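Local coordinates for hypothetical protein (Giardia lamblia, PDB 3I3F) that is of unknown function but belongs to the YjgF-like endoribonuclease L-PSP family and assembles as a trimer that binds pentanoic acid in the crystal, at residues 63-68 against 103-108; 87-92 against 99-104. All blocks are in the same frame, centred on the assembly; numbering follows the deposited sequence.

How the interactions relate
The two interactions lie side by side in one apolar layer, their centres about 11 Å apart, and helix 95-108 takes part in both. In chain order come helix 56-74, strand 82-90 and then helix 95-108. Interaction 1 (63-68 with 103-108) joins the two helices near the C-terminal end of the second, while interaction 2 (87-92 with 99-104) sets an earlier part of that helix against the strand. The two contacts meet directly: Phe65 CE2 lies 4.0 Å from Phe101 CE1, and the ring of Tyr105 also packs on Ile87. Helix 95-108 is thus fixed both to its neighbouring helix and to the sheet beneath, and both contacts border the second subunit.

Interaction 1. Residues 63-68 against 103-108; sequences QTFDNI and ELYREV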
loop_
_atom_site.group_PDB
_atom_site.type_symbol
_atom_site.label_atom_id
_atom_site.label_comp_id
_atom_site.label_asym_id
_atom_site.label_seq_id
_atom_site.Cartn_x
_atom_site.Cartn_y
_atom_site.Cartn_z
ATOM N N GLN A 63 7.955 -5.193 19.344
ATOM C CA GLN A 63 6.702 -4.594 19.802
ATOM C C GLN A 63 5.706 -4.416 18.651
ATOM O O GLN A 63 4.510 -4.642 18.827
ATOM C CB GLN A 63 6.963 -3.253 20.496
ATOM C CG GLN A 63 5.722 -2.612 21.111
ATOM C CD GLN A 63 5.159 -3.424 22.260
ATOM O OE1 GLN A 63 5.843 -3.659 23.255
ATOM N NE2 GLN A 63 3.910 -3.855 22.130
ATOM N N THR A 64 6.205 -4.018 17.482
ATOM C CA THR A 64 5.356 -3.841 16.304
ATOM C C THR A 64 4.637 -5.133 15.928
ATOM O O THR A 64 3.427 -5.130 15.704
ATOM C CB THR A 64 6.169 -3.332 15.095
ATOM O OG1 THR A 64 6.688 -2.031 15.384
ATOM C CG2 THR A 64 5.298 -3.254 13.844
ATOM N N PHE A 65 5.373 -6.239 15.872
ATOM C CA PHE A 65 4.762 -7.507 15.488
ATOM C C PHE A 65 3.920 -8.127 16.601
ATOM O O PHE A 65 2.973 -8.856 16.317
ATOM C CB PHE A 65 5.809 -8.477 14.935
ATOM C CG PHE A 65 6.237 -8.134 13.538
ATOM C CD1 PHE A 65 5.366 -8.330 12.473
ATOM C CD2 PHE A 65 7.480 -7.573 13.288
ATOM C CE1 PHE A 65 5.736 -7.997 11.181
ATOM C CE2 PHE A 65 7.858 -7.239 11.994
ATOM C CZ PHE A 65 6.981 -7.447 10.941
ATOM N N ASP A 66 4.238 -7.813 17.855
ATOM C CA ASP A 66 3.367 -8.186 18.972
ATOM C C ASP A 66 2.018 -7.471 18.851
ATOM O O ASP A 66 0.970 -8.088 19.030
ATOM C CB ASP A 66 4.021 -7.861 20.319
ATOM C CG ASP A 66 3.295 -8.501 21.492
ATOM O OD1 ASP A 66 3.061 -9.728 21.454
ATOM O OD2 ASP A 66 2.972 -7.776 22.456
ATOM N N ASN A 67 2.055 -6.174 18.542
ATOM C CA ASN A 67 0.835 -5.400 18.289
ATOM C C ASN A 67 0.004 -6.000 17.156
ATOM O O ASN A 67 -1.208 -6.168 17.285
ATOM C CB ASN A 67 1.168 -3.941 17.950
ATOM C CG ASN A 67 1.710 -3.162 19.139
ATOM O OD1 ASN A 67 1.635 -3.605 20.286
ATOM N ND2 ASN A 67 2.253 -1.982 18.865
ATOM N N ILE A 68 0.668 -6.327 16.049
ATOM C CA ILE A 68 0.005 -6.938 14.899
ATOM C C ILE A 68 -0.622 -8.284 15.267
ATOM O O ILE A 68 -1.774 -8.546 14.925
ATOM C CB ILE A 68 0.983 -7.114 13.713
ATOM C CG1 ILE A 68 1.346 -5.748 13.125
ATOM C CG2 ILE A 68 0.373 -7.994 12.629
ATOM C CD1 ILE A 68 2.532 -5.772 12.191
ATOM N N GLU A 103 16.325 -10.338 10.303
ATOM C CA GLU A 103 16.569 -11.474 11.190
ATOM C C GLU A 103 15.384 -11.671 12.134
ATOM O O GLU A 103 14.900 -12.791 12.307
ATOM C CB GLU A 103 17.848 -11.267 12.004
ATOM C CG GLU A 103 19.114 -11.255 11.160
ATOM C CD GLU A 103 20.363 -10.868 11.934
ATOM O OE1 GLU A 103 20.257 -10.423 13.097
ATOM O OE2 GLU A 103 21.466 -11.001 11.363
ATOM N N LEU A 104 14.916 -10.576 12.731
ATOM C CA LEU A 104 13.761 -10.614 13.632
ATOM C C LEU A 104 12.477 -10.970 12.883
ATOM O O LEU A 104 11.637 -11.710 13.395
ATOM C CB LEU A 104 13.594 -9.270 14.345
ATOM C CG LEU A 104 14.725 -8.903 15.307
ATOM C CD1 LEU A 104 14.691 -7.419 15.628
ATOM C CD2 LEU A 104 14.638 -9.741 16.574
ATOM N N TYR A 105 12.337 -10.445 11.668
ATOM C CA TYR A 105 11.187 -10.745 10.817
ATOM C C TYR A 105 11.050 -12.248 10.584
ATOM O O TYR A 105 9.948 -12.797 10.643
ATOM C CB TYR A 105 11.331 -10.024 9.474
ATOM C CG TYR A 105 10.117 -10.134 8.586
ATOM C CD1 TYR A 105 9.063 -9.236 8.711
ATOM C CD2 TYR A 105 10.024 -11.127 7.616
ATOM C CE1 TYR A 105 7.944 -9.324 7.896
ATOM C CE2 TYR A 105 8.910 -11.223 6.797
ATOM C CZ TYR A 105 7.872 -10.316 6.942
ATOM O OH TYR A 105 6.759 -10.396 6.135
ATOM N N ARG A 106 12.177 -12.912 10.334
ATOM C CA ARG A 106 12.182 -14.354 10.103
ATOM C C ARG A 106 11.880 -15.168 11.365
ATOM O O ARG A 106 11.520 -16.336 11.266
ATOM C CB ARG A 106 13.511 -14.797 9.483
ATOM C CG ARG A 106 13.684 -14.354 8.035
ATOM C CD ARG A 106 14.909 -14.992 7.401
ATOM N NE ARG A 106 16.150 -14.557 8.043
ATOM C CZ ARG A 106 16.880 -13.501 7.682
ATOM N NH1 ARG A 106 16.519 -12.726 6.664
ATOM N NH2 ARG A 106 17.989 -13.214 8.353
ATOM N N GLU A 107 12.038 -14.563 12.542
ATOM C CA GLU A 107 11.618 -15.198 13.796
ATOM C C GLU A 107 10.104 -15.106 13.999
ATOM O O GLU A 107 9.524 -15.914 14.721
ATOM C CB GLU A 107 12.337 -14.575 14.995
ATOM C CG GLU A 107 13.833 -14.830 15.019
ATOM C CD GLU A 107 14.532 -14.175 16.201
ATOM O OE1 GLU A 107 13.861 -13.495 17.007
ATOM O OE2 GLU A 107 15.763 -14.350 16.327
ATOM N N VAL A 108 9.470 -14.114 13.377
ATOM C CA VAL A 108 8.017 -13.969 13.437
ATOM C C VAL A 108 7.359 -14.880 12.406
ATOM O O VAL A 108 6.396 -15.586 12.712
ATOM C CB VAL A 108 7.588 -12.509 13.192
ATOM C CG1 VAL A 108 6.068 -12.393 13.159
ATOM C CG2 VAL A 108 8.174 -11.603 14.266
#
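Aromatic packing comes first: Phe65 reaches from helix 56-74 to Tyr105 on helix 95-108. The rim atom Phe65 CZ lies near the plane of the tyrosine ring at its edge, 3.5 Å from Tyr105 CD1. The planes are inclined at 72° with centroids 5.6 Å apart, an oblique pairing. The tyrosine ring reaches closer to Phe65 than its CB direction suggests, because chi1 of -173° sets CG opposite the backbone N. Its own surroundings include a cation-pi contact with Arg118, a residue of a pentanoic acid pocket, and packing against Asn28 of the second subunit.

Aliphatic packing completes the contact. Val108 CG2 lies 4.0 Å from Phe65 CB and reaches the root of the ring, while CG1 approaches CD1; a short branched side chain suits this place, where the backbones come nearest and CA atoms of Phe65 and Val108 are 7.5 Å apart.

Within helix 56-74, Gln63 NE2 donates to Asn67 OD1 at 2.9 Å from above the carbonyl plane, and Asn67 ND2 bonds Ile47 O.

With no hydrogen bond between them, the two segments meet through apolar surface alone, and the broad, rigid ring of Phe65 can touch both Tyr105 and Val108.

Interaction 2. Residues 87-92 against 99-104; sequences IFLSTS and ARFNEL
Strand 82-90 runs beneath helix 95-108 with its backbone well separated from the helix, the nearest CA atoms, those of Leu89 and Phe101, being 8.9 Å apart, and side chains alone bridge the interval. From the helix, Phe101 makes the contact. Its CG is anti to the backbone N (chi1 170°), which sends the ring down toward the sheet, where Ile87 and Leu89 meet it at different places.

Leu89 uses one methyl. CD2 sits over a ring face in a CH-pi contact, 4.1 Å from the Phe101 centroid and 17° off the ring normal, displaced toward CG and CD1. Ile87 and Phe101 point at each other from opposite directions, and Ile87 meets the far edge of the ring: CD1 lies near the ring plane, 3.5 Å from Phe101 CE2, and CG2 adds a contact of 3.6 Å to Phe101 CZ. A beta-branched isoleucine suits this place because both its branches can close round the end of the ring.

The contact belongs to a beta-alpha-beta unit, strand 82-90, helix 95-108 and the parallel strand 117-123, in which the helix packs on the sheet. Alternation along the strand points Ile87 and Leu89 to the helix, whereas Phe88 packs against Val121 of the third subunit. Leu57 and Thr61 of helix 56-74 also touch Phe101.

The Arg100-Glu103 pair takes no part in the packing on the strand. Arg100 NH1 forms a salt bridge with Glu103 OE1 at 3.0 Å, meeting the anti side of the carboxylate, and Leu104 CD2 lies over the centre of the guanidinium. Arg100 NH2 bridges to Glu58, tying the outer part of the helix to helix 56-74.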
loop_
_atom_site.group_PDB
_atom_site.type_symbol
_atom_site.label_atom_id
_atom_site.label_comp_id
_atom_site.label_asym_id
_atom_site.label_seq_id
_atom_site.Cartn_x
_atom_site.Cartn_y
_atom_site.Cartn_z
ATOM N N ILE A 87 6.527 -2.882 4.669
ATOM C CA ILE A 87 7.431 -2.385 5.696
ATOM C C ILE A 87 8.029 -1.054 5.258
ATOM O O ILE A 87 8.528 -0.930 4.139
ATOM C CB ILE A 87 8.575 -3.377 5.959
ATOM C CG1 ILE A 87 8.019 -4.722 6.437
ATOM C CG2 ILE A 87 9.547 -2.815 6.996
ATOM C CD1 ILE A 87 8.887 -5.884 6.071
ATOM N N PHE A 88 7.953 -0.064 6.142
ATOM C CA PHE A 88 8.709 1.171 5.993
ATOM C C PHE A 88 9.780 1.184 7.073
ATOM O O PHE A 88 9.466 1.164 8.262
ATOM C CB PHE A 88 7.809 2.403 6.147
ATOM C CG PHE A 88 6.913 2.665 4.965
ATOM C CD1 PHE A 88 7.452 2.922 3.710
ATOM C CD2 PHE A 88 5.533 2.685 5.112
ATOM C CE1 PHE A 88 6.629 3.174 2.616
ATOM C CE2 PHE A 88 4.704 2.938 4.024
ATOM C CZ PHE A 88 5.254 3.181 2.776
ATOM N N LEU A 89 11.043 1.183 6.657
ATOM C CA LEU A 89 12.158 1.355 7.580
ATOM C C LEU A 89 12.599 2.809 7.520
ATOM O O LEU A 89 12.538 3.436 6.466
ATOM C CB LEU A 89 13.321 0.435 7.207
ATOM C CG LEU A 89 13.059 -1.068 7.327
ATOM C CD1 LEU A 89 14.271 -1.857 6.852
ATOM C CD2 LEU A 89 12.693 -1.453 8.755
ATOM N N SER A 90 13.033 3.354 8.650
ATOM C CA SER A 90 13.488 4.737 8.676
ATOM C C SER A 90 14.679 4.924 7.744
ATOM O O SER A 90 15.554 4.060 7.657
ATOM C CB SER A 90 13.879 5.155 10.094
ATOM O OG SER A 90 14.409 6.470 10.100
ATOM N N THR A 91 14.711 6.059 7.052
ATOM C CA THR A 91 15.867 6.424 6.235
ATOM C C THR A 91 17.142 6.518 7.082
ATOM O O THR A 91 18.248 6.381 6.561
ATOM C CB THR A 91 15.637 7.761 5.502
ATOM O OG1 THR A 91 15.162 8.742 6.431
ATOM C CG2 THR A 91 14.617 7.590 4.388
ATOM N N SER A 92 16.979 6.737 8.387
ATOM C CA SER A 92 18.108 6.843 9.317
ATOM C C SER A 92 18.799 5.514 9.656
ATOM O O SER A 92 19.897 5.523 10.213
ATOM C CB SER A 92 17.647 7.509 10.620
ATOM O OG SER A 92 16.797 6.652 11.367
ATOM N N ALA A 99 19.418 -5.152 8.487
ATOM C CA ALA A 99 19.681 -6.589 8.529
ATOM C C ALA A 99 19.094 -7.218 9.789
ATOM O O ALA A 99 18.538 -8.313 9.730
ATOM C CB ALA A 99 21.180 -6.871 8.441
ATOM N N ARG A 100 19.212 -6.525 10.921
ATOM C CA ARG A 100 18.651 -7.026 12.173
ATOM C C ARG A 100 17.127 -7.117 12.090
ATOM O O ARG A 100 16.529 -8.073 12.584
ATOM C CB ARG A 100 19.077 -6.160 13.370
ATOM C CG ARG A 100 18.603 -6.681 14.735
ATOM C CD ARG A 100 18.931 -8.155 14.917
ATOM N NE ARG A 100 18.600 -8.667 16.245
ATOM C CZ ARG A 100 18.472 -9.960 16.539
ATOM N NH1 ARG A 100 18.637 -10.891 15.602
ATOM N NH2 ARG A 100 18.172 -10.333 17.778
ATOM N N PHE A 101 16.502 -6.133 11.446
ATOM C CA PHE A 101 15.061 -6.191 11.232
ATOM C C PHE A 101 14.659 -7.483 10.527
ATOM O O PHE A 101 13.714 -8.150 10.945
ATOM C CB PHE A 101 14.548 -4.994 10.430
ATOM C CG PHE A 101 13.123 -5.154 9.994
ATOM C CD1 PHE A 101 12.085 -4.829 10.852
ATOM C CD2 PHE A 101 12.818 -5.686 8.748
ATOM C CE1 PHE A 101 10.766 -5.005 10.463
ATOM C CE2 PHE A 101 11.503 -5.868 8.358
ATOM C CZ PHE A 101 10.478 -5.527 9.213
ATOM N N ASN A 102 15.368 -7.828 9.456
ATOM C CA ASN A 102 15.035 -9.034 8.693
ATOM C C ASN A 102 15.287 -10.326 9.471
ATOM O O ASN A 102 14.535 -11.289 9.333
ATOM C CB ASN A 102 15.761 -9.049 7.346
ATOM C CG ASN A 102 15.179 -8.046 6.369
ATOM O OD1 ASN A 102 13.958 -7.917 6.252
ATOM N ND2 ASN A 102 16.047 -7.329 5.665
ATOM N N GLU A 103 16.325 -10.338 10.303
ATOM C CA GLU A 103 16.569 -11.474 11.190
ATOM C C GLU A 103 15.384 -11.671 12.134
ATOM O O GLU A 103 14.900 -12.791 12.307
ATOM C CB GLU A 103 17.848 -11.267 12.004
ATOM C CG GLU A 103 19.114 -11.255 11.160
ATOM C CD GLU A 103 20.363 -10.868 11.934
ATOM O OE1 GLU A 103 20.257 -10.423 13.097
ATOM O OE2 GLU A 103 21.466 -11.001 11.363
ATOM N N LEU A 104 14.916 -10.576 12.731
ATOM C CA LEU A 104 13.761 -10.614 13.632
ATOM C C LEU A 104 12.477 -10.970 12.883
ATOM O O LEU A 104 11.637 -11.710 13.395
ATOM C CB LEU A 104 13.594 -9.270 14.345
ATOM C CG LEU A 104 14.725 -8.903 15.307
ATOM C CD1 LEU A 104 14.691 -7.419 15.628
ATOM C CD2 LEU A 104 14.638 -9.741 16.574
#